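Local coordinates for dihydrodipicolinate synthase (Bacillus clausii KSM-K16, PDB 3E96), which probably acts as a 4-hydroxy-tetrahydrodipicolinate synthase, a lyase of the DapA family built on a TIM barrel, at residues B[261-266]-B[283-288]; B[196-201]-B[240-245]. All coordinates share one frame; numbering follows the deposited sequence.

Interaction 1 (B[261-266]-B[283-288]); sequences VVVIKE and NELSNE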
ATOM      1  N   VAL B 261       2.657  15.208   3.330  1.00 11.90           N
ATOM      2  CA  VAL B 261       1.442  16.000   3.518  1.00 12.08           C
ATOM      3  C   VAL B 261       1.454  16.822   4.799  1.00 13.12           C
ATOM      4  O   VAL B 261       1.011  17.973   4.808  1.00 13.20           O
ATOM      5  CB  VAL B 261       0.185  15.093   3.525  1.00 11.76           C
ATOM      6  CG1 VAL B 261      -1.069  15.926   3.831  1.00 12.43           C
ATOM      7  CG2 VAL B 261       0.038  14.398   2.173  1.00 13.48           C
ATOM      8  N   VAL B 262       1.964  16.244   5.880  1.00 11.93           N
ATOM      9  CA  VAL B 262       1.981  16.966   7.143  1.00 12.96           C
ATOM     10  C   VAL B 262       2.751  18.289   7.044  1.00 13.79           C
ATOM     11  O   VAL B 262       2.361  19.272   7.671  1.00 13.49           O
ATOM     12  CB  VAL B 262       2.529  16.082   8.297  1.00 13.55           C
ATOM     13  CG1 VAL B 262       3.965  15.681   8.028  1.00 12.78           C
ATOM     14  CG2 VAL B 262       2.388  16.827   9.624  1.00 14.73           C
ATOM     15  N   VAL B 263       3.822  18.326   6.254  1.00 13.07           N
ATOM     16  CA  VAL B 263       4.581  19.571   6.080  1.00 13.80           C
ATOM     17  C   VAL B 263       3.687  20.612   5.399  1.00 13.91           C
ATOM     18  O   VAL B 263       3.688  21.794   5.769  1.00 14.27           O
ATOM     19  CB  VAL B 263       5.853  19.358   5.218  1.00 13.62           C
ATOM     20  CG1 VAL B 263       6.442  20.708   4.798  1.00 13.96           C
ATOM     21  CG2 VAL B 263       6.888  18.569   6.011  1.00 12.83           C
ATOM     22  N   ILE B 264       2.923  20.172   4.401  1.00 12.87           N
ATOM     23  CA  ILE B 264       2.014  21.069   3.694  1.00 13.97           C
ATOM     24  C   ILE B 264       0.967  21.639   4.658  1.00 14.49           C
ATOM     25  O   ILE B 264       0.718  22.853   4.681  1.00 13.57           O
ATOM     26  CB  ILE B 264       1.282  20.334   2.540  1.00 14.22           C
ATOM     27  CG1 ILE B 264       2.266  20.034   1.409  1.00 15.42           C
ATOM     28  CG2 ILE B 264       0.131  21.185   2.013  1.00 15.66           C
ATOM     29  CD1 ILE B 264       1.659  19.252   0.259  1.00 17.52           C
ATOM     30  N   LYS B 265       0.361  20.766   5.457  1.00 11.84           N
ATOM     31  CA  LYS B 265      -0.667  21.201   6.398  1.00 14.04           C
ATOM     32  C   LYS B 265      -0.179  22.140   7.491  1.00 15.00           C
ATOM     33  O   LYS B 265      -0.863  23.111   7.828  1.00 15.44           O
ATOM     34  CB  LYS B 265      -1.367  19.986   7.019  1.00 12.21           C
ATOM     35  CG  LYS B 265      -2.287  19.265   6.029  1.00 11.98           C
ATOM     36  CD  LYS B 265      -3.154  18.200   6.692  1.00 12.02           C
ATOM     37  CE  LYS B 265      -4.136  17.606   5.682  1.00 11.25           C
ATOM     38  NZ  LYS B 265      -4.908  16.444   6.230  1.00 10.55           N
ATOM     39  N   GLU B 266       0.993  21.874   8.050  1.00 16.78           N
ATOM     40  CA  GLU B 266       1.493  22.755   9.099  1.00 16.67           C
ATOM     41  C   GLU B 266       1.989  24.069   8.502  1.00 17.69           C
ATOM     42  O   GLU B 266       1.951  25.108   9.161  1.00 18.03           O
ATOM     43  CB  GLU B 266       2.572  22.050   9.921  1.00 17.25           C
ATOM     44  CG  GLU B 266       1.983  20.906  10.741  1.00 16.11           C
ATOM     45  CD  GLU B 266       2.828  20.498  11.927  1.00 18.09           C
ATOM     46  OE1 GLU B 266       3.644  21.321  12.402  1.00 16.74           O
ATOM     47  OE2 GLU B 266       2.659  19.353  12.400  1.00 17.82           O
ATOM     48  N   ASN B 283       1.435  11.641  12.091  1.00 16.62           N
ATOM     49  CA  ASN B 283       1.023  12.576  13.133  1.00 17.63           C
ATOM     50  C   ASN B 283       1.715  13.919  12.918  1.00 18.13           C
ATOM     51  O   ASN B 283       2.261  14.167  11.840  1.00 16.25           O
ATOM     52  CB  ASN B 283       1.296  11.991  14.532  1.00 20.24           C
ATOM     53  CG  ASN B 283       2.773  11.860  14.852  1.00 20.87           C
ATOM     54  OD1 ASN B 283       3.604  11.642  13.972  1.00 20.08           O
ATOM     55  ND2 ASN B 283       3.102  11.972  16.136  1.00 24.71           N
ATOM     56  N   GLU B 284       1.695  14.791  13.920  1.00 17.63           N
ATOM     57  CA  GLU B 284       2.291  16.116  13.750  1.00 18.42           C
ATOM     58  C   GLU B 284       3.810  16.165  13.677  1.00 18.07           C
ATOM     59  O   GLU B 284       4.498  15.215  14.046  1.00 20.16           O
ATOM     60  CB  GLU B 284       1.795  17.067  14.850  1.00 20.47           C
ATOM     61  CG  GLU B 284       2.290  16.766  16.260  1.00 25.59           C
ATOM     62  CD  GLU B 284       1.765  15.453  16.817  1.00 29.45           C
ATOM     63  OE1 GLU B 284       0.587  15.111  16.565  1.00 31.77           O
ATOM     64  OE2 GLU B 284       2.530  14.764  17.525  1.00 34.16           O
ATOM     65  N   LEU B 285       4.329  17.289  13.188  1.00 18.46           N
ATOM     66  CA  LEU B 285       5.768  17.480  13.055  1.00 18.85           C
ATOM     67  C   LEU B 285       6.447  17.629  14.408  1.00 19.58           C
ATOM     68  O   LEU B 285       5.830  18.068  15.378  1.00 20.84           O
ATOM     69  CB  LEU B 285       6.071  18.732  12.218  1.00 17.12           C
ATOM     70  CG  LEU B 285       5.699  18.736  10.733  1.00 18.29           C
ATOM     71  CD1 LEU B 285       6.071  20.080  10.114  1.00 15.55           C
ATOM     72  CD2 LEU B 285       6.434  17.607  10.021  1.00 16.80           C
ATOM     73  N   SER B 286       7.721  17.257  14.462  1.00 20.00           N
ATOM     74  CA  SER B 286       8.507  17.395  15.683  1.00 21.83           C
ATOM     75  C   SER B 286       8.808  18.887  15.801  1.00 22.84           C
ATOM     76  O   SER B 286       8.569  19.644  14.857  1.00 21.49           O
ATOM     77  CB  SER B 286       9.824  16.635  15.553  1.00 21.94           C
ATOM     78  OG  SER B 286      10.596  17.169  14.487  1.00 20.83           O
ATOM     79  N   ASN B 287       9.332  19.313  16.945  1.00 24.34           N
ATOM     80  CA  ASN B 287       9.658  20.722  17.121  1.00 24.86           C
ATOM     81  C   ASN B 287      10.739  21.099  16.115  1.00 23.90           C
ATOM     82  O   ASN B 287      10.722  22.190  15.546  1.00 23.59           O
ATOM     83  CB  ASN B 287      10.148  20.993  18.548  1.00 27.39           C
ATOM     84  CG  ASN B 287       9.086  20.710  19.593  1.00 29.66           C
ATOM     85  OD1 ASN B 287       7.930  21.107  19.442  1.00 31.67           O
ATOM     86  ND2 ASN B 287       9.476  20.029  20.665  1.00 31.76           N
ATOM     87  N   GLU B 288      11.670  20.178  15.886  1.00 23.64           N
ATOM     88  CA  GLU B 288      12.747  20.410  14.935  1.00 23.59           C
ATOM     89  C   GLU B 288      12.198  20.734  13.551  1.00 22.12           C
ATOM     90  O   GLU B 288      12.600  21.715  12.931  1.00 20.94           O
ATOM     91  CB  GLU B 288      13.648  19.179  14.832  1.00 27.62           C
ATOM     92  CG  GLU B 288      14.745  19.317  13.783  1.00 32.48           C
ATOM     93  CD  GLU B 288      15.497  18.020  13.540  1.00 36.37           C
ATOM     94  OE1 GLU B 288      16.437  18.028  12.715  1.00 38.18           O
ATOM     95  OE2 GLU B 288      15.150  16.996  14.167  1.00 37.80           O
TER
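Glu266 and Leu285 are brought together by matching first torsions, each holding CG anti to its own carbonyl carbon (chi1 -68° and -67°), and the two side chains then run antiparallel alongside one another. The glutamate chain runs extended beyond CG and delivers OE2 to the backbone N of Leu285 at 2.8 Å. That N-H points straight at the oxygen, on its syn side, although it lies 31° out of the carboxylate plane. Passing the other way, Leu285 sets its CG 3.6 Å from CD of Glu266, so that one residue both donates to the carboxylate and packs against it. Its CD2 continues to CG1 of Val262 at 3.7 Å and, more loosely, to CG2 of Val263. Val262 also places CG2 3.5 Å from the carbonyl O of Asn283. The other carboxylate oxygen of Glu266, OE1, forms a salt bridge with Lys290, which also donates to the carbonyl of Leu285. An alanine at Glu266 would probably leave the N-H of Leu285 and the charge of Lys290 without this partner and open a gap beside the leucine. The arrangement is a side-chain-to-backbone hydrogen bond with apolar packing beside it, joining helix 262-270 to the loop entering helix 287-299, where Ser286 is the N-cap, in the C-terminal helical region that follows the TIM barrel.

Interaction 2 (B[196-201]-B[240-245]); sequences AEKWAP and RIWEDI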
ATOM      1  N   ALA B 196       6.318  16.081  -8.842  1.00 11.30           N
ATOM      2  CA  ALA B 196       6.256  17.518  -8.595  1.00 12.86           C
ATOM      3  C   ALA B 196       7.408  18.428  -9.006  1.00 12.97           C
ATOM      4  O   ALA B 196       8.316  18.035  -9.734  1.00 14.11           O
ATOM      5  CB  ALA B 196       5.896  17.765  -7.127  1.00 14.31           C
ATOM      6  N   GLU B 197       7.340  19.664  -8.521  1.00 13.90           N
ATOM      7  CA  GLU B 197       8.298  20.709  -8.858  1.00 13.46           C
ATOM      8  C   GLU B 197       9.794  20.429  -8.772  1.00 13.04           C
ATOM      9  O   GLU B 197      10.552  20.948  -9.589  1.00 13.19           O
ATOM     10  CB  GLU B 197       7.960  21.985  -8.075  1.00 14.13           C
ATOM     11  CG  GLU B 197       6.647  22.635  -8.531  1.00 15.80           C
ATOM     12  CD  GLU B 197       5.433  22.184  -7.733  1.00 16.66           C
ATOM     13  OE1 GLU B 197       5.467  21.086  -7.138  1.00 18.52           O
ATOM     14  OE2 GLU B 197       4.430  22.934  -7.711  1.00 15.74           O
ATOM     15  N   LYS B 198      10.236  19.633  -7.804  1.00 12.02           N
ATOM     16  CA  LYS B 198      11.667  19.350  -7.706  1.00 12.47           C
ATOM     17  C   LYS B 198      12.150  18.633  -8.966  1.00 10.73           C
ATOM     18  O   LYS B 198      13.260  18.861  -9.442  1.00 11.29           O
ATOM     19  CB  LYS B 198      11.973  18.477  -6.481  1.00 14.35           C
ATOM     20  CG  LYS B 198      13.440  18.041  -6.389  1.00 17.02           C
ATOM     21  CD  LYS B 198      13.733  17.272  -5.108  1.00 18.50           C
ATOM     22  CE  LYS B 198      15.181  16.794  -5.077  1.00 20.45           C
ATOM     23  NZ  LYS B 198      15.481  15.967  -3.874  1.00 20.54           N
ATOM     24  N   TRP B 199      11.298  17.777  -9.517  1.00 10.98           N
ATOM     25  CA  TRP B 199      11.669  17.003 -10.694  1.00 11.33           C
ATOM     26  C   TRP B 199      11.132  17.494 -12.034  1.00 11.65           C
ATOM     27  O   TRP B 199      11.629  17.093 -13.088  1.00 10.94           O
ATOM     28  CB  TRP B 199      11.258  15.538 -10.484  1.00 12.24           C
ATOM     29  CG  TRP B 199      12.026  14.889  -9.378  1.00 14.74           C
ATOM     30  CD1 TRP B 199      11.700  14.856  -8.052  1.00 14.49           C
ATOM     31  CD2 TRP B 199      13.296  14.240  -9.496  1.00 13.75           C
ATOM     32  NE1 TRP B 199      12.696  14.226  -7.336  1.00 15.07           N
ATOM     33  CE2 TRP B 199      13.685  13.839  -8.199  1.00 15.49           C
ATOM     34  CE3 TRP B 199      14.145  13.960 -10.575  1.00 15.28           C
ATOM     35  CZ2 TRP B 199      14.891  13.172  -7.951  1.00 14.65           C
ATOM     36  CZ3 TRP B 199      15.344  13.297 -10.329  1.00 14.34           C
ATOM     37  CH2 TRP B 199      15.704  12.911  -9.026  1.00 13.96           C
ATOM     38  N   ALA B 200      10.134  18.369 -11.995  1.00 12.08           N
ATOM     39  CA  ALA B 200       9.510  18.884 -13.211  1.00 13.23           C
ATOM     40  C   ALA B 200      10.452  19.430 -14.289  1.00 11.95           C
ATOM     41  O   ALA B 200      10.276  19.131 -15.467  1.00 12.48           O
ATOM     42  CB  ALA B 200       8.464  19.951 -12.845  1.00 12.52           C
ATOM     43  N   PRO B 201      11.455  20.245 -13.913  1.00 12.90           N
ATOM     44  CA  PRO B 201      12.353  20.769 -14.952  1.00 12.81           C
ATOM     45  C   PRO B 201      13.086  19.675 -15.729  1.00 12.59           C
ATOM     46  O   PRO B 201      13.238  19.755 -16.950  1.00 12.58           O
ATOM     47  CB  PRO B 201      13.313  21.666 -14.168  1.00 12.52           C
ATOM     48  CG  PRO B 201      12.474  22.121 -12.998  1.00 12.75           C
ATOM     49  CD  PRO B 201      11.755  20.849 -12.603  1.00 12.25           C
ATOM     50  N   ARG B 240      15.660  29.469 -11.418  1.00 18.65           N
ATOM     51  CA  ARG B 240      15.470  30.380 -10.298  1.00 18.69           C
ATOM     52  C   ARG B 240      14.287  29.908  -9.457  1.00 17.67           C
ATOM     53  O   ARG B 240      14.381  29.813  -8.235  1.00 16.65           O
ATOM     54  CB  ARG B 240      15.210  31.796 -10.810  1.00 23.06           C
ATOM     55  CG  ARG B 240      15.002  32.834  -9.713  1.00 29.47           C
ATOM     56  CD  ARG B 240      13.683  33.557  -9.912  1.00 34.26           C
ATOM     57  NE  ARG B 240      13.568  34.104 -11.261  1.00 37.18           N
ATOM     58  CZ  ARG B 240      12.411  34.368 -11.859  1.00 38.45           C
ATOM     59  NH1 ARG B 240      11.271  34.131 -11.226  1.00 39.41           N
ATOM     60  NH2 ARG B 240      12.393  34.864 -13.091  1.00 39.85           N
ATOM     61  N   ILE B 241      13.174  29.617 -10.124  1.00 15.20           N
ATOM     62  CA  ILE B 241      11.969  29.149  -9.444  1.00 15.91           C
ATOM     63  C   ILE B 241      12.246  27.790  -8.803  1.00 15.49           C
ATOM     64  O   ILE B 241      11.828  27.524  -7.674  1.00 15.20           O
ATOM     65  CB  ILE B 241      10.796  29.014 -10.437  1.00 17.26           C
ATOM     66  CG1 ILE B 241      10.565  30.349 -11.150  1.00 20.84           C
ATOM     67  CG2 ILE B 241       9.533  28.588  -9.702  1.00 19.27           C
ATOM     68  CD1 ILE B 241       9.593  30.265 -12.319  1.00 22.87           C
ATOM     69  N   TRP B 242      12.951  26.933  -9.532  1.00 14.50           N
ATOM     70  CA  TRP B 242      13.297  25.604  -9.031  1.00 15.13           C
ATOM     71  C   TRP B 242      14.085  25.691  -7.719  1.00 15.13           C
ATOM     72  O   TRP B 242      13.709  25.072  -6.722  1.00 15.22           O
ATOM     73  CB  TRP B 242      14.115  24.850 -10.081  1.00 15.02           C
ATOM     74  CG  TRP B 242      14.550  23.486  -9.646  1.00 14.07           C
ATOM     75  CD1 TRP B 242      13.774  22.365  -9.548  1.00 14.54           C
ATOM     76  CD2 TRP B 242      15.871  23.097  -9.250  1.00 13.82           C
ATOM     77  NE1 TRP B 242      14.535  21.297  -9.118  1.00 13.74           N
ATOM     78  CE2 TRP B 242      15.825  21.723  -8.927  1.00 14.49           C
ATOM     79  CE3 TRP B 242      17.089  23.779  -9.136  1.00 13.90           C
ATOM     80  CZ2 TRP B 242      16.953  21.016  -8.497  1.00 14.91           C
ATOM     81  CZ3 TRP B 242      18.212  23.076  -8.709  1.00 16.45           C
ATOM     82  CH2 TRP B 242      18.133  21.707  -8.395  1.00 16.02           C
ATOM     83  N   GLU B 243      15.175  26.455  -7.714  1.00 16.06           N
ATOM     84  CA  GLU B 243      15.989  26.592  -6.505  1.00 17.48           C
ATOM     85  C   GLU B 243      15.157  27.126  -5.346  1.00 17.84           C
ATOM     86  O   GLU B 243      15.377  26.767  -4.191  1.00 17.94           O
ATOM     87  CB  GLU B 243      17.167  27.542  -6.740  1.00 19.42           C
ATOM     88  CG  GLU B 243      18.228  27.016  -7.682  1.00 23.23           C
ATOM     89  CD  GLU B 243      19.495  27.841  -7.626  1.00 24.09           C
ATOM     90  OE1 GLU B 243      20.202  27.774  -6.600  1.00 26.92           O
ATOM     91  OE2 GLU B 243      19.778  28.559  -8.601  1.00 27.77           O
ATOM     92  N   ASP B 244      14.200  27.985  -5.674  1.00 18.62           N
ATOM     93  CA  ASP B 244      13.315  28.598  -4.687  1.00 19.95           C
ATOM     94  C   ASP B 244      12.378  27.581  -4.031  1.00 19.61           C
ATOM     95  O   ASP B 244      12.084  27.677  -2.841  1.00 18.53           O
ATOM     96  CB  ASP B 244      12.484  29.695  -5.370  1.00 21.88           C
ATOM     97  CG  ASP B 244      11.659  30.510  -4.394  1.00 25.04           C
ATOM     98  OD1 ASP B 244      12.249  31.148  -3.498  1.00 24.42           O
ATOM     99  OD2 ASP B 244      10.415  30.522  -4.526  1.00 26.78           O
ATOM    100  N   ILE B 245      11.922  26.602  -4.808  1.00 18.67           N
ATOM    101  CA  ILE B 245      10.983  25.596  -4.308  1.00 18.96           C
ATOM    102  C   ILE B 245      11.586  24.302  -3.750  1.00 19.40           C
ATOM    103  O   ILE B 245      10.986  23.665  -2.884  1.00 17.92           O
ATOM    104  CB  ILE B 245       9.963  25.227  -5.416  1.00 19.28           C
ATOM    105  CG1 ILE B 245       9.194  26.479  -5.849  1.00 21.21           C
ATOM    106  CG2 ILE B 245       8.986  24.174  -4.912  1.00 21.57           C
ATOM    107  CD1 ILE B 245       8.334  26.275  -7.089  1.00 22.21           C
TER
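Glu197 opens the contact by laying its CB 4.0 Å from CG2 of Ile245, an apolar touch made by the base of an acidic side chain. Its chain then bends at chi2, and the carboxylate finds its partner elsewhere, OE2 being hydrogen-bonded to Ser213 just at the end of strand 210-213. The carbonyl O of Glu197 turns to the second segment as well, lying in the ring plane of Trp242 at its edge, 3.5 Å from CD1.

Lys198 supplies the polar link. Its backbone O accepts from NE1 of Trp242 at 2.8 Å, with an N-H...O angle of 153°. The oxygen lies close to the indole plane, while the donor approaches at 122° to the C=O bond, tilted moderately from the carbonyl plane. Trp242 reaches this oxygen from a CG held anti to its backbone N (chi1 178°). At the end of the lysine side chain, NZ forms a salt bridge with Asp250, farther along helix 235-252.

Pro201, on helix 200-206, completes the group. The side chains of Pro201 and Trp242 cross at about a right angle, and CG of the proline comes within 3.7 Å of CD1 of Trp242, an oblique approach. Phe202 and Trp239 also meet the indole, the latter edge-to-face, making the tryptophan part of an aromatic group.

One indole thus does two jobs: its N-H satisfies the backbone carbonyl of Lys198, just ahead of helix 200-206 in the chain, while the carbon beside that nitrogen packs against proline. With the N-H bonded to an oxygen near the ring plane and Pro201 against CD1, rotation of the indole is likely to be restricted.

In the fold
The two contacts follow one another along the chain, interaction 2 closing before interaction 1 opens. Their centres lie 21 Å apart and their nearest atoms about 9 Å, so they do not touch. Helix 235-252 relates them: it provides one side of interaction 2, and its later residues Phe248, Leu251 and Arg252 pack on Val263 of interaction 1. Interaction 2 ties this helix to the segment following barrel strand 190-193, whereas interaction 1 joins helix 262-270 to the loop just before helix 287-299. One contact thus links the C-terminal helical region to the barrel and the other holds that region together. The side chains of Val263 and Glu197 lie about 10 and 9 Å from that of Thr56, predicted to bind pyruvate.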